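Local coordinates for protein ATP-dependent DNA helicase (Mycobacterium smegmatis, PDB 5V9X) that probably uses ATP hydrolysis to move 3'-to-5' along a single DNA strand and unwind RNA:DNA duplexes, at residues A[697-702]-A[740-745]. Sequence-based numbering, arbitrary orientation.
Sequences WRVILH and VRLPDS
Antiparallel pairing of two strands in the mixed sheet of the DEAD/H-associated region joins Trp697, Arg698 and Val699 to Leu742, Arg741 and Val740; the strand directions differ by 158°. Two hydrogen-bonded pairs flank one non-hydrogen-bonded pair. Val699 N donates to Val740 O at 2.9 Å and Val740 N returns the bond to Val699 O at 3.0 Å. Leu742 N donates to Trp697 O at 3.0 Å, whereas the reverse bond, Trp697 N to Leu742 O, is weak, with an N-H...O angle of 127°.

Between these pairs, Arg698 and Arg741 run side by side on one face of the sheet, their guanidinium planes 16° apart. Arg741 CD lies over one face of the Arg698 guanidinium, 3.4 Å from Arg698 NH2. The like charges have separate salt-bridge partners, Asp692 for Arg698 and Glu729 for Arg741, which probably eases their proximity.

The opposite face carries Trp697, Val699, Val740 and Leu742. Val699 CG2 meets Leu742 CD1 at 3.7 Å, and Leu721 of helix 707-725 touches Val740. Past the strand end, the Asp744 carboxylate approaches the indole obliquely; Asp744 OD1 is 3.2 Å from Trp697 NE1, but the angle is too poor for a hydrogen bond. Because strand 697-702 also pairs with 684-691, it is an interior strand of a mixed sheet, with helix 707-725 against the face that carries Val740.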
loop_
_atom_site.group_PDB
_atom_site.type_symbol
_atom_site.label_atom_id
_atom_site.label_comp_id
_atom_site.label_asym_id
_atom_site.label_seq_id
_atom_site.Cartn_x
_atom_site.Cartn_y
_atom_site.Cartn_z
ATOM N N TRP A 697 8.142 35.586 11.435
ATOM C CA TRP A 697 8.762 35.110 10.209
ATOM C C TRP A 697 8.296 33.699 9.869
ATOM O O TRP A 697 7.932 32.909 10.744
ATOM C CB TRP A 697 10.286 35.126 10.335
ATOM C CG TRP A 697 10.906 36.468 10.118
ATOM C CD1 TRP A 697 11.628 37.195 11.018
ATOM C CD2 TRP A 697 10.864 37.246 8.916
ATOM N NE1 TRP A 697 12.039 38.376 10.451
ATOM C CE2 TRP A 697 11.581 38.433 9.161
ATOM C CE3 TRP A 697 10.286 37.055 7.658
ATOM C CZ2 TRP A 697 11.738 39.422 8.194
ATOM C CZ3 TRP A 697 10.444 38.037 6.698
ATOM C CH2 TRP A 697 11.162 39.205 6.971
ATOM N N ARG A 698 8.320 33.387 8.575
ATOM C CA ARG A 698 8.011 32.050 8.084
ATOM C C ARG A 698 8.921 31.747 6.906
ATOM O O ARG A 698 8.851 32.424 5.876
ATOM C CB ARG A 698 6.540 31.925 7.681
ATOM C CG ARG A 698 5.693 31.212 8.717
ATOM C CD ARG A 698 4.248 31.069 8.277
ATOM N NE ARG A 698 3.479 30.274 9.231
ATOM C CZ ARG A 698 3.005 30.743 10.381
ATOM N NH1 ARG A 698 3.222 32.005 10.725
ATOM N NH2 ARG A 698 2.318 29.949 11.190
ATOM N N VAL A 699 9.771 30.736 7.061
ATOM C CA VAL A 699 10.744 30.347 6.048
ATOM C C VAL A 699 10.355 28.970 5.528
ATOM O O VAL A 699 10.336 27.995 6.288
ATOM C CB VAL A 699 12.173 30.346 6.608
ATOM C CG1 VAL A 699 13.175 30.110 5.495
ATOM C CG2 VAL A 699 12.461 31.657 7.323
ATOM N N ILE A 700 10.054 28.891 4.236
ATOM C CA ILE A 700 9.561 27.674 3.605
ATOM C C ILE A 700 10.611 27.164 2.631
ATOM O O ILE A 700 11.094 27.919 1.778
ATOM C CB ILE A 700 8.223 27.919 2.885
ATOM C CG1 ILE A 700 7.140 28.310 3.891
ATOM C CG2 ILE A 700 7.808 26.686 2.104
ATOM C CD1 ILE A 700 5.826 28.691 3.253
ATOM N N LEU A 701 10.969 25.890 2.761
ATOM C CA LEU A 701 11.825 25.222 1.791
ATOM C C LEU A 701 10.939 24.527 0.768
ATOM O O LEU A 701 10.071 23.732 1.135
ATOM C CB LEU A 701 12.752 24.211 2.466
ATOM C CG LEU A 701 13.506 23.271 1.518
ATOM C CD1 LEU A 701 14.378 24.054 0.543
ATOM C CD2 LEU A 701 14.337 22.263 2.299
ATOM N N HIS A 702 11.147 24.837 -0.506
ATOM C CA HIS A 702 10.392 24.223 -1.588
ATOM C C HIS A 702 11.241 23.146 -2.250
ATOM O O HIS A 702 12.358 23.419 -2.701
ATOM C CB HIS A 702 9.968 25.268 -2.618
ATOM C CG HIS A 702 8.895 26.199 -2.144
ATOM N ND1 HIS A 702 9.125 27.189 -1.214
ATOM C CD2 HIS A 702 7.589 26.302 -2.485
ATOM C CE1 HIS A 702 8.008 27.859 -0.999
ATOM N NE2 HIS A 702 7.060 27.339 -1.756
ATOM N N VAL A 740 9.011 26.397 8.394
ATOM C CA VAL A 740 9.645 26.868 9.619
ATOM C C VAL A 740 9.008 28.197 10.007
ATOM O O VAL A 740 8.693 29.019 9.140
ATOM C CB VAL A 740 11.172 27.018 9.446
ATOM C CG1 VAL A 740 11.814 27.563 10.713
ATOM C CG2 VAL A 740 11.798 25.684 9.069
ATOM N N ARG A 741 8.804 28.399 11.308
ATOM C CA ARG A 741 8.270 29.649 11.832
ATOM C C ARG A 741 9.190 30.166 12.926
ATOM O O ARG A 741 9.556 29.418 13.839
ATOM C CB ARG A 741 6.846 29.469 12.372
ATOM C CG ARG A 741 6.327 30.668 13.152
ATOM C CD ARG A 741 4.836 30.560 13.430
ATOM N NE ARG A 741 4.516 30.884 14.818
ATOM C CZ ARG A 741 4.159 29.985 15.729
ATOM N NH1 ARG A 741 4.062 28.707 15.394
ATOM N NH2 ARG A 741 3.889 30.363 16.971
ATOM N N LEU A 742 9.561 31.442 12.831
ATOM C CA LEU A 742 10.445 32.074 13.797
ATOM C C LEU A 742 9.851 33.421 14.190
ATOM O O LEU A 742 9.456 34.204 13.308
ATOM C CB LEU A 742 11.862 32.268 13.227
ATOM C CG LEU A 742 12.536 31.124 12.467
ATOM C CD1 LEU A 742 12.179 31.168 10.987
ATOM C CD2 LEU A 742 14.044 31.169 12.655
ATOM N N PRO A 743 9.759 33.729 15.483
ATOM C CA PRO A 743 9.327 35.073 15.883
ATOM C C PRO A 743 10.319 36.119 15.397
ATOM O O PRO A 743 11.519 35.860 15.282
ATOM C CB PRO A 743 9.286 34.996 17.413
ATOM C CG PRO A 743 10.177 33.849 17.766
ATOM C CD PRO A 743 10.039 32.867 16.644
ATOM N N ASP A 744 9.796 37.308 15.098
ATOM C CA ASP A 744 10.607 38.357 14.494
ATOM C C ASP A 744 11.807 38.693 15.372
ATOM O O ASP A 744 11.692 38.811 16.595
ATOM C CB ASP A 744 9.765 39.610 14.257
ATOM C CG ASP A 744 10.427 40.586 13.304
ATOM O OD1 ASP A 744 10.185 40.485 12.082
ATOM O OD2 ASP A 744 11.198 41.448 13.774
ATOM N N SER A 745 12.964 38.841 14.736
ATOM C CA SER A 745 14.210 39.093 15.447
ATOM C C SER A 745 14.389 40.580 15.737
ATOM O O SER A 745 14.697 41.362 14.838
ATOM C CB SER A 745 15.397 38.565 14.638
ATOM O OG SER A 745 15.164 37.236 14.203
#